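Local coordinates for uncharacterized protein YhfS (Escherichia coli, PDB 4J8L) that carries pyridoxal 5'-phosphate covalently bound to a lysine and is of unconfirmed function, possibly a cysteine synthase-like enzyme, at residues G45-P49 against R217-Y221; V118-D122 against Q148-V152; P166-N172 against A187-S193; E296-R300 against E356-I361. All coordinates share one frame; numbering follows the deposited sequence.

Contact 1: residues G45-P49 against R217-Y221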
loop_
_atom_site.group_PDB
_atom_site.type_symbol
_atom_site.label_atom_id
_atom_site.label_comp_id
_atom_site.label_asym_id
_atom_site.label_seq_id
_atom_site.Cartn_x
_atom_site.Cartn_y
_atom_site.Cartn_z
ATOM N N GLY A 45 9.705 -27.219 -15.434
ATOM C CA GLY A 45 10.783 -26.251 -15.499
ATOM C C GLY A 45 10.465 -24.957 -14.773
ATOM O O GLY A 45 11.380 -24.211 -14.408
ATOM N N LEU A 46 9.174 -24.695 -14.564
ATOM C CA LEU A 46 8.733 -23.461 -13.900
ATOM C C LEU A 46 8.127 -23.679 -12.513
ATOM O O LEU A 46 8.223 -22.798 -11.658
ATOM C CB LEU A 46 7.710 -22.710 -14.754
ATOM C CG LEU A 46 8.141 -22.226 -16.140
ATOM C CD1 LEU A 46 6.987 -21.460 -16.803
ATOM C CD2 LEU A 46 9.376 -21.365 -16.029
ATOM N N ASN A 47 7.491 -24.833 -12.314
ATOM C CA ASN A 47 6.710 -25.124 -11.114
ATOM C C ASN A 47 5.670 -24.044 -10.849
ATOM O O ASN A 47 5.427 -23.675 -9.696
ATOM C CB ASN A 47 7.604 -25.289 -9.886
ATOM C CG ASN A 47 6.954 -26.140 -8.799
ATOM O OD1 ASN A 47 6.353 -27.179 -9.081
ATOM N ND2 ASN A 47 7.102 -25.714 -7.551
ATOM N N GLN A 48 5.079 -23.528 -11.924
ATOM C CA GLN A 48 4.018 -22.526 -11.847
ATOM C C GLN A 48 3.465 -22.395 -13.262
ATOM O O GLN A 48 4.050 -22.913 -14.201
ATOM C CB GLN A 48 4.566 -21.166 -11.383
ATOM C CG GLN A 48 5.618 -20.612 -12.327
ATOM C CD GLN A 48 6.112 -19.211 -11.983
ATOM O OE1 GLN A 48 7.179 -18.797 -12.449
ATOM N NE2 GLN A 48 5.346 -18.475 -11.175
ATOM N N PRO A 49 2.334 -21.712 -13.421
ATOM C CA PRO A 49 1.812 -21.504 -14.780
ATOM C C PRO A 49 2.726 -20.662 -15.645
ATOM O O PRO A 49 3.412 -19.757 -15.151
ATOM C CB PRO A 49 0.487 -20.764 -14.522
ATOM C CG PRO A 49 0.043 -21.292 -13.198
ATOM C CD PRO A 49 1.321 -21.396 -12.393
ATOM N N ARG A 217 11.021 -18.068 -4.680
ATOM C CA ARG A 217 10.464 -19.086 -5.572
ATOM C C ARG A 217 10.852 -20.508 -5.150
ATOM O O ARG A 217 10.053 -21.441 -5.283
ATOM C CB ARG A 217 10.851 -18.816 -7.031
ATOM C CG ARG A 217 10.097 -17.641 -7.658
ATOM C CD ARG A 217 8.608 -17.980 -7.914
ATOM N NE ARG A 217 8.479 -19.263 -8.598
ATOM C CZ ARG A 217 7.402 -20.042 -8.553
ATOM N NH1 ARG A 217 6.323 -19.662 -7.879
ATOM N NH2 ARG A 217 7.407 -21.205 -9.194
ATOM N N ALA A 218 12.057 -20.661 -4.606
ATOM C CA ALA A 218 12.536 -21.974 -4.179
ATOM C C ALA A 218 11.706 -22.579 -3.044
ATOM O O ALA A 218 11.710 -23.798 -2.867
ATOM C CB ALA A 218 14.028 -21.914 -3.794
ATOM N N THR A 219 10.997 -21.736 -2.286
ATOM C CA THR A 219 10.178 -22.210 -1.167
ATOM C C THR A 219 8.767 -22.563 -1.597
ATOM O O THR A 219 8.012 -23.160 -0.831
ATOM C CB THR A 219 10.063 -21.158 -0.032
ATOM O OG1 THR A 219 9.280 -20.045 -0.483
ATOM C CG2 THR A 219 11.440 -20.691 0.391
ATOM N N LEU A 220 8.409 -22.186 -2.821
ATOM C CA LEU A 220 7.034 -22.355 -3.301
ATOM C C LEU A 220 6.873 -23.715 -3.988
ATOM O O LEU A 220 6.639 -23.802 -5.189
ATOM C CB LEU A 220 6.658 -21.208 -4.241
ATOM C CG LEU A 220 6.803 -19.817 -3.608
ATOM C CD1 LEU A 220 6.256 -18.744 -4.531
ATOM C CD2 LEU A 220 6.112 -19.750 -2.241
ATOM N N TYR A 221 7.020 -24.779 -3.203
ATOM C CA TYR A 221 7.028 -26.140 -3.737
ATOM C C TYR A 221 5.667 -26.651 -4.198
ATOM O O TYR A 221 5.579 -27.384 -5.181
ATOM C CB TYR A 221 7.551 -27.120 -2.684
ATOM C CG TYR A 221 9.003 -26.940 -2.289
ATOM C CD1 TYR A 221 10.030 -27.442 -3.087
ATOM C CD2 TYR A 221 9.350 -26.298 -1.101
ATOM C CE1 TYR A 221 11.362 -27.295 -2.721
ATOM C CE2 TYR A 221 10.679 -26.142 -0.730
ATOM C CZ TYR A 221 11.680 -26.642 -1.548
ATOM O OH TYR A 221 13.007 -26.497 -1.189
HETATM O O HOH W 1 9.323 -23.444 -7.142
#

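Contact 2: residues V118-D122 against Q148-V152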
loop_
_atom_site.group_PDB
_atom_site.type_symbol
_atom_site.label_atom_id
_atom_site.label_comp_id
_atom_site.label_asym_id
_atom_site.label_seq_id
_atom_site.Cartn_x
_atom_site.Cartn_y
_atom_site.Cartn_z
ATOM N N VAL A 118 14.823 2.790 15.423
ATOM C CA VAL A 118 15.407 4.122 15.303
ATOM C C VAL A 118 14.425 5.024 14.553
ATOM O O VAL A 118 13.605 4.545 13.769
ATOM C CB VAL A 118 16.773 4.080 14.573
ATOM C CG1 VAL A 118 16.588 3.647 13.123
ATOM C CG2 VAL A 118 17.476 5.435 14.654
ATOM N N ASP A 119 14.489 6.327 14.813
ATOM C CA ASP A 119 13.617 7.288 14.140
ATOM C C ASP A 119 14.103 7.533 12.707
ATOM O O ASP A 119 15.107 8.210 12.506
ATOM C CB ASP A 119 13.626 8.605 14.928
ATOM C CG ASP A 119 12.505 9.548 14.525
ATOM O OD1 ASP A 119 11.815 9.274 13.528
ATOM O OD2 ASP A 119 12.325 10.578 15.214
ATOM N N PHE A 120 13.397 6.996 11.711
ATOM C CA PHE A 120 13.790 7.189 10.311
ATOM C C PHE A 120 13.725 8.661 9.901
ATOM O O PHE A 120 14.238 9.043 8.850
ATOM C CB PHE A 120 12.904 6.376 9.356
ATOM C CG PHE A 120 13.145 4.889 9.386
ATOM C CD1 PHE A 120 14.079 4.322 10.243
ATOM C CD2 PHE A 120 12.432 4.057 8.527
ATOM C CE1 PHE A 120 14.289 2.948 10.257
ATOM C CE2 PHE A 120 12.635 2.688 8.535
ATOM C CZ PHE A 120 13.562 2.130 9.397
ATOM N N ASN A 121 13.077 9.483 10.721
ATOM C CA ASN A 121 12.955 10.906 10.433
ATOM C C ASN A 121 14.252 11.640 10.749
ATOM O O ASN A 121 14.409 12.816 10.418
ATOM C CB ASN A 121 11.796 11.526 11.220
ATOM C CG ASN A 121 10.445 10.992 10.786
ATOM O OD1 ASN A 121 10.115 10.990 9.598
ATOM N ND2 ASN A 121 9.656 10.531 11.752
ATOM N N ASP A 122 15.173 10.933 11.400
ATOM C CA ASP A 122 16.483 11.473 11.745
ATOM C C ASP A 122 17.530 10.608 11.063
ATOM O O ASP A 122 17.923 9.571 11.595
ATOM C CB ASP A 122 16.674 11.429 13.265
ATOM C CG ASP A 122 17.978 12.071 13.727
ATOM O OD1 ASP A 122 18.859 12.358 12.889
ATOM O OD2 ASP A 122 18.122 12.279 14.951
ATOM N N GLN A 148 3.403 12.564 12.225
ATOM C CA GLN A 148 4.666 13.294 12.203
ATOM C C GLN A 148 5.721 12.721 11.257
ATOM O O GLN A 148 6.770 13.337 11.072
ATOM C CB GLN A 148 5.258 13.381 13.611
ATOM C CG GLN A 148 5.594 12.029 14.217
ATOM C CD GLN A 148 4.497 11.512 15.131
ATOM O OE1 GLN A 148 3.314 11.527 14.775
ATOM N NE2 GLN A 148 4.883 11.064 16.326
ATOM N N ASP A 149 5.466 11.553 10.669
ATOM C CA ASP A 149 6.456 10.944 9.780
ATOM C C ASP A 149 6.578 11.706 8.461
ATOM O O ASP A 149 5.597 11.881 7.730
ATOM C CB ASP A 149 6.142 9.472 9.512
ATOM C CG ASP A 149 6.451 8.580 10.699
ATOM O OD1 ASP A 149 7.143 9.041 11.643
ATOM O OD2 ASP A 149 6.003 7.412 10.684
ATOM N N SER A 150 7.796 12.139 8.157
ATOM C CA SER A 150 8.036 13.016 7.019
ATOM C C SER A 150 9.213 12.549 6.188
ATOM O O SER A 150 9.621 13.230 5.255
ATOM C CB SER A 150 8.318 14.438 7.508
ATOM O OG SER A 150 9.503 14.477 8.288
ATOM N N TYR A 151 9.767 11.393 6.524
ATOM C CA TYR A 151 10.958 10.940 5.825
ATOM C C TYR A 151 10.729 10.655 4.345
ATOM O O TYR A 151 9.629 10.277 3.932
ATOM C CB TYR A 151 11.604 9.749 6.532
ATOM C CG TYR A 151 10.802 8.458 6.603
ATOM C CD1 TYR A 151 10.168 8.080 7.779
ATOM C CD2 TYR A 151 10.736 7.588 5.520
ATOM C CE1 TYR A 151 9.476 6.893 7.872
ATOM C CE2 TYR A 151 10.037 6.391 5.602
ATOM C CZ TYR A 151 9.413 6.051 6.784
ATOM O OH TYR A 151 8.723 4.862 6.886
ATOM N N VAL A 152 11.777 10.874 3.557
ATOM C CA VAL A 152 11.763 10.562 2.132
ATOM C C VAL A 152 12.233 9.128 1.956
ATOM O O VAL A 152 13.346 8.787 2.362
ATOM C CB VAL A 152 12.699 11.506 1.356
ATOM C CG1 VAL A 152 12.778 11.092 -0.110
ATOM C CG2 VAL A 152 12.225 12.945 1.494
#

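Contact 3: residues P166-N172 against A187-S193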
loop_
_atom_site.group_PDB
_atom_site.type_symbol
_atom_site.label_atom_id
_atom_site.label_comp_id
_atom_site.label_asym_id
_atom_site.label_seq_id
_atom_site.Cartn_x
_atom_site.Cartn_y
_atom_site.Cartn_z
ATOM N N PRO A 166 20.460 -4.913 3.810
ATOM C CA PRO A 166 19.389 -5.241 2.859
ATOM C C PRO A 166 18.069 -4.655 3.332
ATOM O O PRO A 166 17.774 -4.713 4.530
ATOM C CB PRO A 166 19.331 -6.768 2.909
ATOM C CG PRO A 166 20.683 -7.189 3.385
ATOM C CD PRO A 166 21.110 -6.120 4.348
ATOM N N ALA A 167 17.288 -4.093 2.414
ATOM C CA ALA A 167 16.068 -3.400 2.798
ATOM C C ALA A 167 14.849 -3.889 2.029
ATOM O O ALA A 167 14.885 -4.043 0.806
ATOM C CB ALA A 167 16.229 -1.898 2.627
ATOM N N LEU A 168 13.771 -4.122 2.770
ATOM C CA LEU A 168 12.480 -4.452 2.179
ATOM C C LEU A 168 11.527 -3.292 2.406
ATOM O O LEU A 168 11.485 -2.730 3.498
ATOM C CB LEU A 168 11.917 -5.703 2.848
ATOM C CG LEU A 168 10.523 -6.187 2.454
ATOM C CD1 LEU A 168 10.491 -7.697 2.557
ATOM C CD2 LEU A 168 9.429 -5.573 3.342
ATOM N N THR A 169 10.749 -2.937 1.388
ATOM C CA THR A 169 9.713 -1.938 1.594
ATOM C C THR A 169 8.319 -2.546 1.569
ATOM O O THR A 169 8.015 -3.446 0.782
ATOM C CB THR A 169 9.787 -0.786 0.575
ATOM O OG1 THR A 169 9.795 -1.322 -0.756
ATOM C CG2 THR A 169 11.045 0.045 0.804
ATOM N N ASP A 170 7.482 -2.026 2.459
ATOM C CA ASP A 170 6.059 -2.318 2.513
ATOM C C ASP A 170 5.401 -1.172 1.759
ATOM O O ASP A 170 5.272 -0.069 2.279
ATOM C CB ASP A 170 5.637 -2.324 3.992
ATOM C CG ASP A 170 4.128 -2.455 4.198
ATOM O OD1 ASP A 170 3.346 -2.346 3.233
ATOM O OD2 ASP A 170 3.719 -2.644 5.361
ATOM N N ASP A 171 4.981 -1.435 0.526
ATOM C CA ASP A 171 4.510 -0.379 -0.373
ATOM C C ASP A 171 2.991 -0.321 -0.480
ATOM O O ASP A 171 2.462 0.376 -1.353
ATOM C CB ASP A 171 5.109 -0.566 -1.778
ATOM C CG ASP A 171 6.615 -0.355 -1.804
ATOM O OD1 ASP A 171 7.044 0.813 -1.782
ATOM O OD2 ASP A 171 7.366 -1.358 -1.851
ATOM N N ASN A 172 2.290 -1.049 0.387
ATOM C CA ASN A 172 0.829 -1.053 0.339
ATOM C C ASN A 172 0.219 0.332 0.394
ATOM O O ASN A 172 0.627 1.161 1.213
ATOM C CB ASN A 172 0.240 -1.924 1.445
ATOM C CG ASN A 172 0.497 -3.386 1.199
ATOM O OD1 ASN A 172 -0.126 -3.983 0.322
ATOM N ND2 ASN A 172 1.447 -3.963 1.936
ATOM N N ALA A 187 15.414 -0.025 -2.623
ATOM C CA ALA A 187 15.129 -1.237 -1.858
ATOM C C ALA A 187 15.538 -2.496 -2.613
ATOM O O ALA A 187 15.510 -2.539 -3.854
ATOM C CB ALA A 187 13.639 -1.310 -1.492
ATOM N N ASN A 188 15.907 -3.528 -1.868
ATOM C CA ASN A 188 16.198 -4.812 -2.486
ATOM C C ASN A 188 14.938 -5.506 -2.976
ATOM O O ASN A 188 14.963 -6.146 -4.011
ATOM C CB ASN A 188 17.002 -5.701 -1.551
ATOM C CG ASN A 188 18.319 -5.079 -1.196
ATOM O OD1 ASN A 188 18.435 -4.393 -0.183
ATOM N ND2 ASN A 188 19.308 -5.255 -2.064
ATOM N N VAL A 189 13.843 -5.371 -2.231
ATOM C CA VAL A 189 12.534 -5.807 -2.722
ATOM C C VAL A 189 11.429 -4.900 -2.216
ATOM O O VAL A 189 11.484 -4.411 -1.075
ATOM C CB VAL A 189 12.166 -7.263 -2.315
ATOM C CG1 VAL A 189 12.930 -8.293 -3.153
ATOM C CG2 VAL A 189 12.384 -7.492 -0.823
ATOM N N SER A 190 10.450 -4.676 -3.090
ATOM C CA SER A 190 9.162 -4.081 -2.741
ATOM C C SER A 190 8.153 -5.178 -2.462
ATOM O O SER A 190 8.271 -6.283 -2.987
ATOM C CB SER A 190 8.630 -3.242 -3.905
ATOM O OG SER A 190 9.114 -1.912 -3.877
ATOM N N THR A 191 7.146 -4.877 -1.645
ATOM C CA THR A 191 6.063 -5.828 -1.434
ATOM C C THR A 191 4.731 -5.093 -1.461
ATOM O O THR A 191 4.635 -3.950 -1.021
ATOM C CB THR A 191 6.171 -6.552 -0.077
ATOM O OG1 THR A 191 6.057 -5.598 0.987
ATOM C CG2 THR A 191 7.468 -7.314 0.059
ATOM N N PHE A 192 3.703 -5.754 -1.972
ATOM C CA PHE A 192 2.359 -5.177 -1.934
ATOM C C PHE A 192 1.255 -6.183 -2.183
ATOM O O PHE A 192 1.449 -7.161 -2.901
ATOM C CB PHE A 192 2.214 -4.003 -2.918
ATOM C CG PHE A 192 2.645 -4.306 -4.328
ATOM C CD1 PHE A 192 3.961 -4.092 -4.723
ATOM C CD2 PHE A 192 1.722 -4.746 -5.281
ATOM C CE1 PHE A 192 4.366 -4.340 -6.029
ATOM C CE2 PHE A 192 2.122 -5.001 -6.596
ATOM C CZ PHE A 192 3.443 -4.796 -6.968
ATOM N N SER A 193 0.090 -5.918 -1.589
ATOM C CA SER A 193 -1.143 -6.626 -1.922
ATOM C C SER A 193 -1.654 -6.245 -3.310
ATOM O O SER A 193 -1.752 -5.067 -3.638
ATOM C CB SER A 193 -2.229 -6.293 -0.891
ATOM O OG SER A 193 -3.501 -6.736 -1.338
HETATM O O HOH W 2 -0.976 -2.269 -2.490
#

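Contact 4: residues E296-R300 against E356-I361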
loop_
_atom_site.group_PDB
_atom_site.type_symbol
_atom_site.label_atom_id
_atom_site.label_comp_id
_atom_site.label_asym_id
_atom_site.label_seq_id
_atom_site.Cartn_x
_atom_site.Cartn_y
_atom_site.Cartn_z
ATOM N N GLU A 296 -25.377 7.631 10.089
ATOM C CA GLU A 296 -26.238 8.245 9.080
ATOM C C GLU A 296 -25.624 8.167 7.681
ATOM O O GLU A 296 -26.347 8.043 6.689
ATOM C CB GLU A 296 -26.548 9.698 9.435
ATOM C CG GLU A 296 -27.373 9.863 10.718
ATOM C CD GLU A 296 -28.705 9.128 10.666
ATOM O OE1 GLU A 296 -29.284 9.000 9.563
ATOM O OE2 GLU A 296 -29.179 8.678 11.731
ATOM N N ALA A 297 -24.297 8.235 7.589
ATOM C CA ALA A 297 -23.649 8.206 6.274
ATOM C C ALA A 297 -23.817 6.849 5.608
ATOM O O ALA A 297 -23.997 6.769 4.391
ATOM C CB ALA A 297 -22.164 8.568 6.388
ATOM N N GLN A 298 -23.780 5.785 6.407
ATOM C CA GLN A 298 -23.918 4.438 5.860
ATOM C C GLN A 298 -25.292 4.288 5.207
ATOM O O GLN A 298 -25.431 3.619 4.175
ATOM C CB GLN A 298 -23.709 3.374 6.950
ATOM C CG GLN A 298 -23.777 1.924 6.440
ATOM C CD GLN A 298 -25.205 1.413 6.235
ATOM O OE1 GLN A 298 -26.146 1.808 6.939
ATOM N NE2 GLN A 298 -25.371 0.536 5.261
ATOM N N LYS A 299 -26.313 4.905 5.807
ATOM C CA LYS A 299 -27.665 4.798 5.264
ATOM C C LYS A 299 -27.738 5.480 3.905
ATOM O O LYS A 299 -28.557 5.120 3.052
ATOM C CB LYS A 299 -28.686 5.441 6.212
ATOM C CG LYS A 299 -28.774 4.773 7.575
ATOM C CD LYS A 299 -29.706 5.560 8.502
ATOM C CE LYS A 299 -29.745 4.947 9.890
ATOM N NZ LYS A 299 -30.547 5.780 10.833
ATOM N N ARG A 300 -26.874 6.469 3.717
ATOM C CA ARG A 300 -26.860 7.259 2.495
ATOM C C ARG A 300 -25.767 6.799 1.522
ATOM O O ARG A 300 -25.329 7.553 0.649
ATOM C CB ARG A 300 -26.734 8.740 2.848
ATOM C CG ARG A 300 -27.972 9.246 3.561
ATOM C CD ARG A 300 -27.765 10.603 4.190
ATOM N NE ARG A 300 -29.007 11.085 4.771
ATOM C CZ ARG A 300 -29.458 10.731 5.969
ATOM N NH1 ARG A 300 -28.754 9.891 6.725
ATOM N NH2 ARG A 300 -30.606 11.220 6.410
ATOM N N GLU A 356 -26.129 15.779 4.577
ATOM C CA GLU A 356 -27.383 15.090 4.859
ATOM C C GLU A 356 -27.304 14.296 6.163
ATOM O O GLU A 356 -28.270 14.252 6.932
ATOM C CB GLU A 356 -27.768 14.180 3.695
ATOM C CG GLU A 356 -28.181 14.922 2.429
ATOM C CD GLU A 356 -28.532 13.969 1.304
ATOM O OE1 GLU A 356 -28.437 12.744 1.517
ATOM O OE2 GLU A 356 -28.916 14.440 0.217
ATOM N N SER A 357 -26.151 13.676 6.406
ATOM C CA SER A 357 -25.941 12.896 7.621
ATOM C C SER A 357 -25.973 13.790 8.856
ATOM O O SER A 357 -26.644 13.475 9.846
ATOM C CB SER A 357 -24.624 12.127 7.543
ATOM O OG SER A 357 -24.647 11.236 6.439
ATOM N N ILE A 358 -25.255 14.909 8.795
ATOM C CA ILE A 358 -25.254 15.882 9.892
ATOM C C ILE A 358 -26.654 16.438 10.175
ATOM O O ILE A 358 -27.051 16.628 11.340
ATOM C CB ILE A 358 -24.270 17.039 9.604
ATOM C CG1 ILE A 358 -22.835 16.516 9.640
ATOM C CG2 ILE A 358 -24.456 18.188 10.602
ATOM C CD1 ILE A 358 -21.826 17.448 9.009
ATOM N N ALA A 359 -27.413 16.685 9.114
ATOM C CA ALA A 359 -28.754 17.232 9.266
ATOM C C ALA A 359 -29.708 16.225 9.908
ATOM O O ALA A 359 -30.750 16.601 10.439
ATOM C CB ALA A 359 -29.298 17.695 7.914
ATOM N N SER A 360 -29.336 14.951 9.872
ATOM C CA SER A 360 -30.243 13.873 10.246
ATOM C C SER A 360 -29.957 13.270 11.619
ATOM O O SER A 360 -30.721 12.434 12.100
ATOM C CB SER A 360 -30.203 12.771 9.187
ATOM O OG SER A 360 -31.095 11.719 9.509
ATOM N N ILE A 361 -28.861 13.685 12.245
ATOM C CA ILE A 361 -28.499 13.141 13.555
ATOM C C ILE A 361 -29.487 13.586 14.631
ATOM O O ILE A 361 -29.635 12.923 15.659
ATOM C CB ILE A 361 -27.069 13.539 13.985
ATOM C CG1 ILE A 361 -26.964 15.052 14.174
ATOM C CG2 ILE A 361 -26.042 13.050 12.975
ATOM C CD1 ILE A 361 -25.582 15.509 14.583
ATOM O OXT ILE A 361 -30.161 14.611 14.494
#

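Contact 1: residues G45-P49 against R217-Y221
R217 turns back toward residues 45-49 by bending at chi2 and chi3, while the N47 side chain, its CG anti to the backbone N (chi1 -156°), swings ND2 toward the carbonyls after the helix. The contact ties the loop before helix 50-62 to the end of helix 210-219, within the part of the chain assigned to the class I and II aminotransferase family. R217 serves as a clamp on the loop backbone. Its NH2 lies 3.0 Å from L46 O and 3.2 Å from N47 O. Both are weak hydrogen bonds, and N47 O sits in the guanidinium plane, at its edge. The side-chain amide of Q48 stacks on one face of the same group. The two planes are only 9° apart, and Q48 NE2 stands over the centre of the guanidinium, 3.6 Å above its plane. The aliphatic part of Q48 also touches R217, with CB 3.6 Å from NH2. Stacking uses the faces of both groups, so their N-H bonds can serve other partners. Q48 NE2 gives a hydrogen bond to E56, and R217 NH1 gives one to Q226. These two bonds help fix the rotation of the stacked pair. N47 works on the other segment's backbone, where the chain leaves the helix and L220 forms an inverse gamma turn. A water accepts from N47 ND2 and donates to R217 O at 2.8 Å. N47 ND2 also donates to Y221 O at 3.3 Å. That bond is nearly straight, 173° at the hydrogen, yet ND2 stands above the carbonyl plane of Y221.

Contact 2: residues V118-D122 against Q148-V152
Two loops that each lead into a helix meet here, joined chiefly by the side-chain amide of N121 and the ring of Y151. N121 CG lies anti to the carbonyl carbon (chi1 -66°), which carries the amide to D149 and S150. N121 OD1 accepts from S150 N at 3.0 Å in a nearly straight bond, 169° at the hydrogen. It accepts more weakly from Y151 N, so one oxygen grips two successive backbone N-H groups. The other end of the amide donates from ND2 to D149 OD1 at 2.9 Å, on the anti side but well out of the carboxylate plane. H96 and Q146 also bond that oxygen. The amide is thus held at both ends. The N121 loop is itself shaped by a type I beta turn, D119 to D122, and an Asx turn in which D119 OD1 accepts from N121 N. The turn connects strand 114-118, at an edge of the large mixed sheet, to helix 123-133. F120 and Y151 lie side by side and point the same way. F120 CB sits over the Y151 face, 4.0 Å from the ring centroid, as a CH-pi contact. Beyond it, the edge of the F120 ring faces Y151 in a T-shaped pair, with planes at 71°. Y151 OH is hydrogen-bonded to Q141 O.

Contact 3: residues P166-N172 against A187-S193
T169 N donates to V189 O at 3.0 Å in the parallel pairing of strands 167-170 and 189-193, neighbours in the large mixed sheet of this aminotransferase-like fold. D171 N continues the ladder to T191 O. T191 OG1 sits between its backbone N and carbonyl carbon (chi1 63°), which sets it to donate to T169 O at 2.9 Å; T191 N bonds that oxygen weakly. Side chains extend the pairing at both ends. N188 OD1 takes A167 N at 2.9 Å, and N172 OD1 takes S193 N at 2.7 Å. On the face carrying L168, V189 and T191, L168 CD1 packs against both V189 CG2 and T191 CG2. On the face with T169 and S190, both hydroxyls donate to D171 OD2, each at 2.7 Å and from opposite faces of the carboxylate. Replacing D171 with an alanine would probably leave these hydroxyls without their shared acceptor, T169 OG1 being more likely to turn because S190 OG also bonds C183 N. In the next shell, H142 and G182 N bond D171 OD1. The strand ends approach the cofactor: S193 OG bonds the backbone N of the lysine-pyridoxal phosphate residue at position 196, and D170 OD2 lies close to its N1. N172 ND2 positions D170, donating to its OD1 at 2.8 Å.

Contact 4: residues E296-R300 against E356-I361
R300 reaches across to residues 356-361 from the C-terminal end of helix 290-299, where it meets helix 347-360. From CB its chain runs extended to NE. CG comes 4.1 Å from E356 OE1, and CD comes closer to the same oxygen. NE lies 3.5 Å from E356 CB and forms a long salt bridge with E356 OE1 at 3.7 Å. R352 is a second charged partner of that oxygen. At CZ the guanidinium turns one face to E356 O, which lies 3.7 Å above the plane and toward the rim. NH1 turns back to its own helix and donates to E296 O. It also donates to E296 OE1 at 3.0 Å, a salt bridge in the guanidinium plane that uses the anti lone pair. NH2 ends 3.2 Å from both CB and OG of S360. With an alanine at R300, E296 OE1 would probably lose its in-plane charge partner, E356 would keep only R352 of the two arginines, and a gap would open beside S360. E296 is bent at chi2 (-58°), which carries OE1 to S360 OG for a weak hydrogen bond. Its CB packs on S357 CB. K299 joins the network through E296 OE2. The contact sets the last turn of helix 290-299 beside the C-terminal helix 347-360, with I358 of the latter packing on V293 of the former.

Overall arrangement
Contact 3 is the buried one, about 10 Å from the centre of the chain. It joins adjacent strands by backbone pairing, with buried hydroxyls and carboxylates, two of its residues reaching the cofactor. Contact 2, partly buried, lies at the rim of the same sheet, where loops entering two helices are linked by an amide and an aromatic pair; its centre is about 17 Å from that of contact 3. Contact 1 is a surface contact, held by an arginine with an amide stacked on it, and a water. Contacts 1 to 3 lie in the aminotransferase-family part. Contact 4, also partly buried, is apart, with its centre about 51 Å from that of contact 1. It joins two helices through a charged network.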